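PDB 6IV9: Cas13d, which probably processes CRISPR RNA and cleaves target RNA through its two HEPN domains, and is held here as a binary complex with the crRNA. Local coordinates for residues E156-G161 / K299-Y304; G255-E260 / L635-N640; D510-N515 / V730-V735; E530-M535 / V542-T547. The protein carries 2 engineered substitutions. All coordinates share one frame; numbering follows the deposited sequence.

Contact 1: E156-G161 / K299-Y304; sequences EKRFFG and KRFDLY
Next to Phe301, whose ring meets Arg158 across the contact, the carboxylate oxygen Asp302 OD1 is gripped by two partners, Arg300 NE at 3.0 Å and Gln286 NE2 of helix 267-291. Arg300 takes the carboxylate side-on with two nitrogens: NE reaches OD1 on its syn side, while Arg300 NH2 lies 2.8 Å from Asp302 OD2, coming from above the carboxylate plane. This salt bridge links two residues of the loop, Arg300 and Asp302, which flank Phe301. Arg158 leaves the last turn of helix 152-160 with CG anti to the backbone N (chi1 165°), which carries the guanidinium across to the loop. Its NE approaches Phe301 CE1 at 4.5 Å, at the ring's edge and near its plane, a loose contact and no cation-pi stack. On the same guanidinium, Arg158 NH1 stands 4.4 Å from Lys299 NZ; the like charges would probably discourage closer approach. The helix ends at Phe160; Gly161, just past it, still bonds its N to Lys157 O at 2.8 Å. What results is a sparse, charged surface contact between the end of helix 152-160 and the loop after helix 267-291, where Lys299 touches His293; this part of the fold probably belongs to the first HEPN domain.

Contact 2: G255-E260 / L635-N640; sequences GYFGLE and LIKYAN
The backbones come nearest at Tyr256 and Lys637, whose CA atoms are 8.1 Å apart, where a short 3-10 turn sits against the last turn of helix 630-638. That turn lies in the loop joining helices 232-251 and 267-291 and is closed by Gly258 N bonding to Gly255 O. Two consecutive aromatic residues, Tyr256 and Phe257, meet two consecutive helix residues, Ile636 and Lys637. Tyr256 presents the CE2 side of its ring to Ile636, and the methyl CG2, lying anti to the backbone N of Ile636, comes within 3.5 Å of CE2. The side chains cross obliquely. Beyond the ring, Tyr256 OH bonds to Asp586 of helix 581-591, a residue that Ile636 also touches. Replacing this tyrosine with an alanine would probably leave Asp586 without its hydroxyl partner and open a gap beside Ile636 CG2. Lys637 works differently: its aliphatic part does the packing, and the chain then bends at chi3 (88°), sending NZ to Phe508 O and into a salt bridge with Glu513. Phe257 meets the lysine at about a right angle, and the ring's edge does the touching: Lys637 CD lies in the ring plane, 3.6 Å from Phe257 CE1.

Contact 3: D510-N515 / V730-V735; sequences DGKEIN and VMYLLV. With nucleotides of chain B.
Lys512 runs past the hydroxyl of Tyr732 into a cluster of RNA phosphates. From CB, which leaves the first turn of helix 511-535, the chain passes CG, 3.7 Å from OP1 of C35 of chain B, and then CD, packed 3.6 Å from Tyr732 OH and close to OP1 of G36 of chain B. CE comes close to U38 of chain B, 3.0 Å from its OP2. The chain is extended to here; a bend at chi4 (-46°) then turns NZ to hydrogen-bond OP2 of G36 of chain B at 2.9 Å. An alanine here would probably leave that G36 oxygen without its charged partner and uncover the hydroxyl of Tyr732. One turn further along the helix, Asn515 ND2 gives OP1 of C35 of chain B an almost straight bond of 2.8 Å (173°). Tyr732 reaches over from helix 713-760 with CG anti to its N (chi1 155°), and its ring edge faces OP1 of U38 of chain B. Its hydroxyl does not bond Asp510 directly: a water lying in the ring plane bridges them, 2.7 Å from Tyr732 OH and donating to Asp510 OD2 at 2.6 Å. That OD2 also caps the helix by accepting from Lys512 N, while Asp510 N bonds Glu513 OE1 at 2.9 Å, a capping box. The Lys512 and Asn515 bonds end on phosphate oxygens, and U38 of chain B is met through its phosphate and sugar, so this surface probably grips the crRNA by its backbone without reading bases.

Contact 4: E530-M535 / V542-T547; sequences EFLKIM and VECELT. With nucleotides of chain B.
At the C-terminal end of helix 511-535, where Met535 meets Val542 and Cys544, the chain leaves the helix and folds back along its last turn. The backbone closes this return: Val542 N donates to Met535 O at 3.0 Å with an N-H...O angle of 152°, and the donor lies in the carbonyl plane. Beside that bond, Met535 CG packs 3.5 Å from Val542 CG2, the methyl that sits between the backbone N and the carbonyl carbon of its own residue. The thioether then bends at chi3 (-72°), which brings Met535 CE to 3.8 Å from Cys544 CB. This is a helix followed by an extended, irregular loop that returns along it, and the apolar side of the return is pressed back on the helix that precedes it. Cys544 takes part through both side-chain atoms, SG lying 3.8 Å from Met535 CB and, more loosely, 4.3 Å from Leu532 CD2. Helix 168-197 also borders this packing, its Ile168 and His169 touching Met535, and Phe160 of helix 152-160 lies against Cys544. Phe531 of helix 511-535 turns to the RNA instead: its CZ comes within 3.6 Å of N3 of U23 of chain B, N3 lying oblique to the phenyl ring.

Overall arrangement
Contacts 2 and 4 are buried and contact 3 partly so, while contact 1 is a thin surface meeting. They form two touching pairs. Contacts 1 and 4 touch where Thr547 N bonds to Phe159 O and Leu546 packs on Phe160. Contacts 2 and 3 are joined through Glu513, which takes Lys637 NZ on one oxygen and Tyr638 OH on the other. Helix 511-535 links the pairs, with contact 3 at its start and contact 4 at its end, their centres about 38 Å apart. Chemistry follows place: apolar packing in contacts 2 and 4, with a backbone hydrogen bond added in 4, sparse like charges in contact 1, phosphate binding and a bridging water in contact 3.

Contact 1: E156-G161 / K299-Y304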
# COMPACT_ATOMS: atom_id res chain seq x y z
N GLU A 156 -23.99 9.53 9.54
CA GLU A 156 -24.07 9.59 11.02
C GLU A 156 -25.10 8.56 11.50
O GLU A 156 -24.83 7.88 12.45
CB GLU A 156 -24.48 10.99 11.48
CG GLU A 156 -23.38 12.01 11.28
CD GLU A 156 -23.79 13.47 11.43
OE1 GLU A 156 -22.90 14.29 11.50
OE2 GLU A 156 -24.98 13.76 11.46
N LYS A 157 -26.23 8.47 10.82
CA LYS A 157 -27.23 7.47 11.25
C LYS A 157 -26.66 6.06 11.13
O LYS A 157 -26.82 5.30 12.05
CB LYS A 157 -28.48 7.59 10.38
CG LYS A 157 -29.27 8.87 10.59
CD LYS A 157 -30.65 8.79 10.00
CE LYS A 157 -30.82 9.64 8.76
NZ LYS A 157 -32.00 9.22 7.99
N ARG A 158 -25.97 5.75 10.05
CA ARG A 158 -25.40 4.40 9.85
C ARG A 158 -24.36 4.07 10.92
O ARG A 158 -24.36 2.96 11.40
CB ARG A 158 -24.81 4.32 8.44
CG ARG A 158 -23.89 3.15 8.18
CD ARG A 158 -23.20 3.21 6.83
NE ARG A 158 -23.66 2.26 5.84
CZ ARG A 158 -23.60 2.42 4.52
NH1 ARG A 158 -22.43 2.46 3.91
NH2 ARG A 158 -24.71 2.50 3.82
N PHE A 159 -23.48 5.01 11.27
CA PHE A 159 -22.41 4.69 12.24
C PHE A 159 -22.77 4.98 13.69
O PHE A 159 -22.21 4.33 14.53
CB PHE A 159 -21.14 5.46 11.87
CG PHE A 159 -20.48 4.96 10.62
CD1 PHE A 159 -20.91 5.39 9.38
CD2 PHE A 159 -19.46 4.03 10.67
CE1 PHE A 159 -20.31 4.92 8.23
CE2 PHE A 159 -18.87 3.56 9.51
CZ PHE A 159 -19.30 4.01 8.30
N PHE A 160 -23.62 5.96 13.95
CA PHE A 160 -23.93 6.35 15.35
C PHE A 160 -25.42 6.22 15.70
O PHE A 160 -25.74 6.48 16.84
CB PHE A 160 -23.41 7.77 15.62
CG PHE A 160 -21.91 7.89 15.58
CD1 PHE A 160 -21.14 7.52 16.66
CD2 PHE A 160 -21.28 8.38 14.46
CE1 PHE A 160 -19.76 7.63 16.61
CE2 PHE A 160 -19.90 8.49 14.42
CZ PHE A 160 -19.15 8.11 15.49
N GLY A 161 -26.28 5.91 14.74
CA GLY A 161 -27.72 5.72 15.01
C GLY A 161 -28.53 7.01 15.07
O GLY A 161 -29.73 6.92 15.26
N LYS A 299 -24.33 -5.91 -0.02
CA LYS A 299 -22.97 -6.15 0.51
C LYS A 299 -23.09 -6.56 1.98
O LYS A 299 -24.12 -6.30 2.57
CB LYS A 299 -22.10 -4.91 0.30
CG LYS A 299 -22.21 -3.81 1.33
CD LYS A 299 -21.05 -2.86 1.18
CE LYS A 299 -21.12 -1.68 2.11
NZ LYS A 299 -22.17 -1.88 3.13
N ARG A 300 -22.09 -7.27 2.49
CA ARG A 300 -22.14 -7.69 3.90
C ARG A 300 -21.80 -6.51 4.81
O ARG A 300 -21.04 -5.68 4.39
CB ARG A 300 -21.24 -8.90 4.13
CG ARG A 300 -21.54 -10.05 3.19
CD ARG A 300 -20.99 -11.34 3.73
NE ARG A 300 -21.29 -11.40 5.14
CZ ARG A 300 -22.28 -12.10 5.67
NH1 ARG A 300 -23.03 -12.87 4.90
NH2 ARG A 300 -22.52 -12.03 6.96
N PHE A 301 -22.37 -6.50 6.01
CA PHE A 301 -22.16 -5.40 6.97
C PHE A 301 -21.26 -5.84 8.13
O PHE A 301 -21.10 -5.07 9.05
CB PHE A 301 -23.52 -4.94 7.49
CG PHE A 301 -24.29 -4.15 6.48
CD1 PHE A 301 -24.03 -2.81 6.30
CD2 PHE A 301 -25.21 -4.76 5.66
CE1 PHE A 301 -24.71 -2.08 5.34
CE2 PHE A 301 -25.89 -4.03 4.70
CZ PHE A 301 -25.64 -2.69 4.55
N ASP A 302 -20.65 -7.02 8.02
CA ASP A 302 -19.88 -7.60 9.15
C ASP A 302 -18.37 -7.55 8.95
O ASP A 302 -17.70 -8.34 9.56
CB ASP A 302 -20.42 -8.97 9.54
CG ASP A 302 -20.41 -10.00 8.43
OD1 ASP A 302 -20.22 -9.62 7.30
OD2 ASP A 302 -20.59 -11.16 8.73
N LEU A 303 -17.86 -6.55 8.24
CA LEU A 303 -16.40 -6.44 7.96
C LEU A 303 -15.62 -6.39 9.27
O LEU A 303 -14.60 -7.02 9.36
CB LEU A 303 -16.18 -5.12 7.23
CG LEU A 303 -14.95 -4.97 6.34
CD1 LEU A 303 -14.46 -3.55 6.30
CD2 LEU A 303 -13.86 -5.96 6.67
N TYR A 304 -16.11 -5.64 10.23
CA TYR A 304 -15.34 -5.43 11.47
C TYR A 304 -15.66 -6.44 12.57
O TYR A 304 -14.94 -6.46 13.52
CB TYR A 304 -15.52 -3.99 11.93
CG TYR A 304 -15.19 -3.01 10.84
CD1 TYR A 304 -13.88 -2.82 10.45
CD2 TYR A 304 -16.17 -2.32 10.17
CE1 TYR A 304 -13.55 -1.95 9.44
CE2 TYR A 304 -15.86 -1.43 9.15
CZ TYR A 304 -14.54 -1.25 8.79
OH TYR A 304 -14.20 -0.39 7.81

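Contact 2: G255-E260 / L635-N640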
# COMPACT_ATOMS: atom_id res chain seq x y z
N GLY A 255 3.66 -21.17 -3.18
CA GLY A 255 5.00 -21.05 -2.59
C GLY A 255 5.56 -19.65 -2.79
O GLY A 255 6.41 -19.23 -2.02
N TYR A 256 5.06 -18.95 -3.79
CA TYR A 256 5.51 -17.57 -4.10
C TYR A 256 5.18 -16.67 -2.91
O TYR A 256 5.95 -15.77 -2.62
CB TYR A 256 4.85 -17.09 -5.39
CG TYR A 256 5.53 -17.58 -6.64
CD1 TYR A 256 6.90 -17.56 -6.77
CD2 TYR A 256 4.79 -18.07 -7.70
CE1 TYR A 256 7.53 -17.98 -7.93
CE2 TYR A 256 5.40 -18.51 -8.86
CZ TYR A 256 6.78 -18.46 -8.97
OH TYR A 256 7.37 -18.88 -10.11
N PHE A 257 4.06 -16.96 -2.25
CA PHE A 257 3.52 -16.17 -1.12
C PHE A 257 4.07 -16.66 0.21
O PHE A 257 3.66 -16.14 1.22
CB PHE A 257 2.02 -16.37 -1.04
CG PHE A 257 1.22 -15.82 -2.19
CD1 PHE A 257 1.56 -14.61 -2.76
CD2 PHE A 257 0.12 -16.48 -2.65
CE1 PHE A 257 0.79 -14.09 -3.79
CE2 PHE A 257 -0.64 -15.96 -3.68
CZ PHE A 257 -0.30 -14.77 -4.25
N GLY A 258 4.96 -17.62 0.20
CA GLY A 258 5.43 -18.17 1.48
C GLY A 258 4.49 -19.24 1.99
O GLY A 258 4.63 -19.60 3.13
N LEU A 259 3.51 -19.65 1.18
CA LEU A 259 2.58 -20.76 1.52
C LEU A 259 3.06 -22.06 0.87
O LEU A 259 2.45 -22.52 -0.06
CB LEU A 259 1.17 -20.41 1.07
CG LEU A 259 0.56 -19.24 1.82
CD1 LEU A 259 -0.80 -18.93 1.27
CD2 LEU A 259 0.49 -19.57 3.29
N GLU A 260 4.12 -22.61 1.42
CA GLU A 260 4.75 -23.86 0.97
C GLU A 260 3.93 -25.07 1.44
O GLU A 260 3.67 -25.15 2.61
CB GLU A 260 6.08 -23.90 1.70
CG GLU A 260 6.90 -25.13 1.44
CD GLU A 260 8.32 -24.72 1.11
OE1 GLU A 260 9.19 -24.94 1.95
OE2 GLU A 260 8.50 -24.14 0.05
N LEU A 635 5.91 -9.94 -10.74
CA LEU A 635 5.54 -10.13 -12.16
C LEU A 635 4.73 -11.41 -12.34
O LEU A 635 3.79 -11.39 -13.06
CB LEU A 635 6.82 -10.15 -13.00
CG LEU A 635 7.48 -8.79 -13.17
CD1 LEU A 635 8.91 -8.94 -13.66
CD2 LEU A 635 6.69 -7.94 -14.13
N ILE A 636 5.15 -12.49 -11.71
CA ILE A 636 4.40 -13.77 -11.85
C ILE A 636 3.02 -13.64 -11.23
O ILE A 636 2.10 -14.15 -11.77
CB ILE A 636 5.20 -14.93 -11.25
CG1 ILE A 636 6.53 -15.11 -11.98
CG2 ILE A 636 4.37 -16.19 -11.28
CD1 ILE A 636 6.38 -15.28 -13.45
N LYS A 637 2.93 -12.96 -10.10
CA LYS A 637 1.66 -12.79 -9.36
C LYS A 637 0.64 -12.02 -10.20
O LYS A 637 -0.50 -12.45 -10.26
CB LYS A 637 2.04 -11.92 -8.16
CG LYS A 637 1.02 -11.73 -7.07
CD LYS A 637 1.66 -11.21 -5.81
CE LYS A 637 1.76 -9.70 -5.74
NZ LYS A 637 1.90 -9.21 -4.36
N TYR A 638 1.06 -10.94 -10.83
CA TYR A 638 0.11 -10.06 -11.56
C TYR A 638 0.16 -10.24 -13.08
O TYR A 638 -0.69 -9.72 -13.75
CB TYR A 638 0.38 -8.60 -11.20
CG TYR A 638 -0.05 -8.24 -9.80
CD1 TYR A 638 -1.30 -8.57 -9.33
CD2 TYR A 638 0.81 -7.60 -8.93
CE1 TYR A 638 -1.70 -8.27 -8.05
CE2 TYR A 638 0.42 -7.28 -7.65
CZ TYR A 638 -0.83 -7.61 -7.21
OH TYR A 638 -1.20 -7.31 -5.94
N ALA A 639 1.16 -10.93 -13.58
CA ALA A 639 1.28 -11.05 -15.05
C ALA A 639 1.54 -12.50 -15.48
O ALA A 639 1.14 -13.39 -14.79
CB ALA A 639 2.29 -10.08 -15.58
N ASN A 640 2.14 -12.66 -16.64
CA ASN A 640 2.43 -13.98 -17.24
C ASN A 640 3.88 -13.95 -17.73
O ASN A 640 4.20 -13.05 -18.46
CB ASN A 640 1.42 -14.24 -18.36
CG ASN A 640 1.66 -15.55 -19.07
OD1 ASN A 640 2.48 -15.64 -19.96
ND2 ASN A 640 0.96 -16.57 -18.64

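Contact 3: D510-N515 / V730-V735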
# COMPACT_ATOMS: atom_id res chain seq x y z
N ASP A 510 3.50 -7.59 -1.66
CA ASP A 510 4.91 -7.16 -1.82
C ASP A 510 5.22 -6.16 -0.69
O ASP A 510 4.29 -5.60 -0.15
CB ASP A 510 5.02 -6.55 -3.22
CG ASP A 510 6.38 -6.03 -3.62
OD1 ASP A 510 7.20 -6.82 -4.05
OD2 ASP A 510 6.59 -4.84 -3.44
N GLY A 511 6.49 -5.87 -0.45
CA GLY A 511 6.83 -4.95 0.64
C GLY A 511 6.21 -3.58 0.43
O GLY A 511 5.79 -3.00 1.40
N LYS A 512 6.18 -3.09 -0.80
CA LYS A 512 5.56 -1.76 -1.05
C LYS A 512 4.06 -1.81 -0.78
O LYS A 512 3.53 -0.84 -0.31
CB LYS A 512 5.89 -1.29 -2.47
CG LYS A 512 7.29 -0.73 -2.58
CD LYS A 512 7.68 -0.32 -3.94
CE LYS A 512 9.11 0.17 -3.97
NZ LYS A 512 9.39 1.11 -2.88
N GLU A 513 3.42 -2.90 -1.17
CA GLU A 513 1.97 -3.07 -0.94
C GLU A 513 1.72 -3.13 0.57
O GLU A 513 0.78 -2.54 1.03
CB GLU A 513 1.48 -4.31 -1.68
CG GLU A 513 1.49 -4.18 -3.19
CD GLU A 513 1.04 -5.44 -3.90
OE1 GLU A 513 1.57 -6.48 -3.59
OE2 GLU A 513 0.17 -5.34 -4.73
N ILE A 514 2.57 -3.84 1.30
CA ILE A 514 2.41 -3.93 2.77
C ILE A 514 2.55 -2.52 3.34
O ILE A 514 1.73 -2.13 4.13
CB ILE A 514 3.48 -4.87 3.34
CG1 ILE A 514 3.23 -6.32 2.93
CG2 ILE A 514 3.61 -4.70 4.84
CD1 ILE A 514 4.36 -7.24 3.26
N ASN A 515 3.56 -1.77 2.90
CA ASN A 515 3.78 -0.41 3.44
C ASN A 515 2.58 0.48 3.14
O ASN A 515 2.14 1.15 4.02
CB ASN A 515 5.04 0.21 2.85
CG ASN A 515 6.28 -0.38 3.48
OD1 ASN A 515 6.18 -0.98 4.53
ND2 ASN A 515 7.42 -0.21 2.85
N VAL A 730 13.02 -3.46 -14.80
CA VAL A 730 12.29 -2.67 -15.83
C VAL A 730 10.88 -3.23 -16.05
O VAL A 730 9.96 -2.47 -16.12
CB VAL A 730 13.11 -2.63 -17.14
CG1 VAL A 730 12.28 -2.16 -18.30
CG2 VAL A 730 14.37 -1.81 -16.97
N MET A 731 10.74 -4.54 -16.19
CA MET A 731 9.41 -5.14 -16.40
C MET A 731 8.54 -4.93 -15.15
O MET A 731 7.39 -4.66 -15.28
CB MET A 731 9.52 -6.61 -16.81
CG MET A 731 10.34 -6.80 -18.06
SD MET A 731 10.05 -5.60 -19.39
CE MET A 731 8.36 -5.96 -19.83
N TYR A 732 9.13 -5.06 -13.97
CA TYR A 732 8.39 -4.87 -12.70
C TYR A 732 7.85 -3.44 -12.63
O TYR A 732 6.70 -3.27 -12.34
CB TYR A 732 9.31 -5.17 -11.53
CG TYR A 732 8.95 -4.51 -10.23
CD1 TYR A 732 7.93 -4.98 -9.44
CD2 TYR A 732 9.65 -3.40 -9.79
CE1 TYR A 732 7.60 -4.37 -8.25
CE2 TYR A 732 9.33 -2.77 -8.60
CZ TYR A 732 8.30 -3.26 -7.83
OH TYR A 732 8.00 -2.67 -6.66
N LEU A 733 8.67 -2.46 -12.98
CA LEU A 733 8.25 -1.04 -12.91
C LEU A 733 7.03 -0.84 -13.82
O LEU A 733 6.10 -0.19 -13.42
CB LEU A 733 9.43 -0.21 -13.42
CG LEU A 733 10.17 0.68 -12.43
CD1 LEU A 733 9.89 0.37 -10.98
CD2 LEU A 733 11.64 0.76 -12.74
N LEU A 734 7.05 -1.44 -15.00
CA LEU A 734 5.90 -1.29 -15.91
C LEU A 734 4.63 -1.92 -15.33
O LEU A 734 3.63 -1.24 -15.27
CB LEU A 734 6.26 -1.97 -17.23
CG LEU A 734 5.11 -2.13 -18.21
CD1 LEU A 734 4.63 -0.78 -18.70
CD2 LEU A 734 5.50 -3.02 -19.37
N VAL A 735 4.69 -3.17 -14.91
CA VAL A 735 3.49 -3.86 -14.37
C VAL A 735 3.02 -3.18 -13.07
O VAL A 735 1.85 -2.89 -12.97
CB VAL A 735 3.74 -5.37 -14.18
CG1 VAL A 735 2.57 -6.08 -13.54
CG2 VAL A 735 4.13 -6.03 -15.48
P U B 38 11.01 0.70 -6.77
OP1 U B 38 9.74 0.43 -7.36
OP2 U B 38 11.53 -0.07 -5.66
O5' U B 38 12.04 0.59 -7.98
C5' U B 38 13.39 0.64 -7.72
C4' U B 38 14.14 0.90 -9.00
O4' U B 38 13.65 2.13 -9.58
C3' U B 38 15.61 1.16 -8.74
O3' U B 38 16.28 -0.10 -8.78
C2' U B 38 16.01 2.08 -9.90
O2' U B 38 16.21 1.37 -11.10
C1' U B 38 14.73 2.89 -10.09
N1 U B 38 14.77 4.19 -9.41
C2 U B 38 14.05 5.22 -10.01
O2 U B 38 13.43 5.06 -11.05
N3 U B 38 14.08 6.42 -9.32
C4 U B 38 14.72 6.68 -8.11
O4 U B 38 14.65 7.81 -7.60
C5 U B 38 15.39 5.54 -7.54
C6 U B 38 15.39 4.36 -8.19
P C B 35 7.43 2.82 0.71
OP1 C B 35 7.59 1.37 0.50
OP2 C B 35 8.58 3.65 0.86
O5' C B 35 6.61 3.58 -0.38
C5' C B 35 5.36 2.98 -0.84
C4' C B 35 4.65 3.93 -1.77
O4' C B 35 4.35 5.12 -1.04
C3' C B 35 5.46 4.41 -2.97
O3' C B 35 5.37 3.41 -3.96
C2' C B 35 4.77 5.71 -3.32
O2' C B 35 3.56 5.54 -4.01
C1' C B 35 4.44 6.23 -1.92
N1 C B 35 5.44 7.17 -1.40
C2 C B 35 5.31 8.49 -1.82
O2 C B 35 4.39 8.77 -2.58
N3 C B 35 6.14 9.42 -1.32
C4 C B 35 7.15 9.06 -0.53
N4 C B 35 7.98 10.01 -0.10
C5 C B 35 7.33 7.70 -0.12
C6 C B 35 6.49 6.79 -0.62
P G B 36 6.58 3.15 -4.95
OP1 G B 36 6.28 1.93 -5.75
OP2 G B 36 7.86 3.20 -4.16
O5' G B 36 6.66 4.49 -5.77
C5' G B 36 5.62 4.79 -6.71
C4' G B 36 5.80 6.19 -7.24
O4' G B 36 5.70 7.13 -6.16
C3' G B 36 7.14 6.47 -7.90
O3' G B 36 7.15 6.19 -9.29
C2' G B 36 7.34 7.95 -7.65
O2' G B 36 6.60 8.74 -8.57
C1' G B 36 6.63 8.15 -6.32
N9 G B 36 7.56 8.12 -5.21
C8 G B 36 8.16 7.03 -4.64
N7 G B 36 8.98 7.35 -3.68
C5 G B 36 8.95 8.73 -3.65
C6 G B 36 9.63 9.63 -2.81
O6 G B 36 10.43 9.38 -1.91
N1 G B 36 9.29 10.94 -3.10
C2 G B 36 8.40 11.33 -4.07
N2 G B 36 8.19 12.64 -4.18
N3 G B 36 7.76 10.49 -4.86
C4 G B 36 8.08 9.22 -4.60
O HOH W 1 5.72 -3.48 -5.47

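Contact 4: E530-M535 / V542-T547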
# COMPACT_ATOMS: atom_id res chain seq x y z
N GLU A 530 -8.26 9.38 18.03
CA GLU A 530 -8.19 10.79 18.47
C GLU A 530 -9.58 11.45 18.44
O GLU A 530 -9.88 12.16 19.35
CB GLU A 530 -7.15 11.56 17.66
CG GLU A 530 -6.45 12.64 18.45
CD GLU A 530 -5.82 12.23 19.77
OE1 GLU A 530 -5.37 11.09 19.89
OE2 GLU A 530 -5.76 13.06 20.66
N PHE A 531 -10.37 11.22 17.40
CA PHE A 531 -11.72 11.82 17.35
C PHE A 531 -12.58 11.30 18.51
O PHE A 531 -13.30 12.09 19.09
CB PHE A 531 -12.37 11.61 15.98
CG PHE A 531 -11.88 12.57 14.94
CD1 PHE A 531 -12.04 13.94 15.10
CD2 PHE A 531 -11.21 12.12 13.82
CE1 PHE A 531 -11.55 14.82 14.15
CE2 PHE A 531 -10.74 13.01 12.88
CZ PHE A 531 -10.91 14.36 13.04
N LEU A 532 -12.51 10.01 18.82
CA LEU A 532 -13.31 9.47 19.94
C LEU A 532 -12.85 10.14 21.24
O LEU A 532 -13.66 10.55 22.00
CB LEU A 532 -13.10 7.96 20.03
CG LEU A 532 -13.82 7.13 18.98
CD1 LEU A 532 -13.42 5.68 19.06
CD2 LEU A 532 -15.32 7.27 19.10
N LYS A 533 -11.55 10.24 21.43
CA LYS A 533 -10.99 10.87 22.65
C LYS A 533 -11.48 12.32 22.77
O LYS A 533 -11.82 12.71 23.86
CB LYS A 533 -9.47 10.78 22.62
CG LYS A 533 -8.80 11.47 23.78
CD LYS A 533 -7.32 11.26 23.84
CE LYS A 533 -6.93 9.83 23.59
NZ LYS A 533 -5.72 9.47 24.37
N ILE A 534 -11.52 13.07 21.69
CA ILE A 534 -11.99 14.48 21.75
C ILE A 534 -13.47 14.49 22.12
O ILE A 534 -13.83 15.22 23.01
CB ILE A 534 -11.74 15.18 20.41
CG1 ILE A 534 -10.27 15.57 20.25
CG2 ILE A 534 -12.65 16.37 20.24
CD1 ILE A 534 -9.85 15.69 18.81
N MET A 535 -14.28 13.69 21.44
CA MET A 535 -15.74 13.68 21.69
C MET A 535 -16.05 13.27 23.14
O MET A 535 -16.99 13.79 23.69
CB MET A 535 -16.47 12.79 20.69
CG MET A 535 -16.56 13.42 19.34
SD MET A 535 -17.58 12.56 18.14
CE MET A 535 -16.52 11.15 17.82
N VAL A 542 -19.75 14.99 23.76
CA VAL A 542 -20.90 14.72 22.86
C VAL A 542 -21.06 13.21 22.77
O VAL A 542 -20.08 12.52 22.93
CB VAL A 542 -20.73 15.34 21.46
CG1 VAL A 542 -20.70 16.85 21.51
CG2 VAL A 542 -19.50 14.80 20.76
N GLU A 543 -22.28 12.75 22.56
CA GLU A 543 -22.57 11.30 22.46
C GLU A 543 -21.86 10.75 21.22
O GLU A 543 -21.90 11.40 20.21
CB GLU A 543 -24.07 11.12 22.29
CG GLU A 543 -24.54 9.69 22.28
CD GLU A 543 -25.98 9.54 21.83
OE1 GLU A 543 -26.79 10.47 22.09
OE2 GLU A 543 -26.29 8.50 21.21
N CYS A 544 -21.19 9.62 21.36
CA CYS A 544 -20.54 8.98 20.20
C CYS A 544 -20.56 7.47 20.40
O CYS A 544 -19.52 6.88 20.41
CB CYS A 544 -19.12 9.49 20.01
SG CYS A 544 -18.13 9.43 21.53
N GLU A 545 -21.75 6.90 20.54
CA GLU A 545 -21.86 5.44 20.70
C GLU A 545 -21.94 4.83 19.31
O GLU A 545 -22.88 5.07 18.61
CB GLU A 545 -23.09 5.10 21.53
CG GLU A 545 -23.29 3.62 21.71
CD GLU A 545 -24.33 3.22 22.76
OE1 GLU A 545 -23.97 2.51 23.70
OE2 GLU A 545 -25.48 3.63 22.62
N LEU A 546 -20.92 4.10 18.92
CA LEU A 546 -20.92 3.48 17.59
C LEU A 546 -21.97 2.38 17.58
O LEU A 546 -22.12 1.73 18.58
CB LEU A 546 -19.53 2.90 17.35
CG LEU A 546 -18.46 3.94 17.04
CD1 LEU A 546 -17.08 3.37 17.28
CD2 LEU A 546 -18.60 4.45 15.63
N THR A 547 -22.58 2.15 16.43
CA THR A 547 -23.59 1.08 16.23
C THR A 547 -22.91 -0.28 16.28
O THR A 547 -21.71 -0.33 16.13
CB THR A 547 -24.49 1.33 15.02
OG1 THR A 547 -23.68 1.42 13.86
CG2 THR A 547 -25.30 2.60 15.16
P U B 23 -8.51 20.44 8.24
OP1 U B 23 -9.00 20.53 9.63
OP2 U B 23 -7.10 20.54 7.93
O5' U B 23 -9.02 19.02 7.71
C5' U B 23 -8.46 18.36 6.56
C4' U B 23 -8.72 16.86 6.68
O4' U B 23 -7.90 16.38 7.78
C3' U B 23 -10.16 16.51 7.08
O3' U B 23 -10.59 15.35 6.39
C2' U B 23 -10.07 16.22 8.56
O2' U B 23 -11.13 15.42 9.08
C1' U B 23 -8.68 15.60 8.67
N1 U B 23 -8.14 15.77 10.03
C2 U B 23 -7.95 14.64 10.81
O2 U B 23 -8.18 13.53 10.41
N3 U B 23 -7.53 14.89 12.09
C4 U B 23 -7.30 16.09 12.67
O4 U B 23 -6.95 16.14 13.84
C5 U B 23 -7.49 17.22 11.80
C6 U B 23 -7.89 17.01 10.54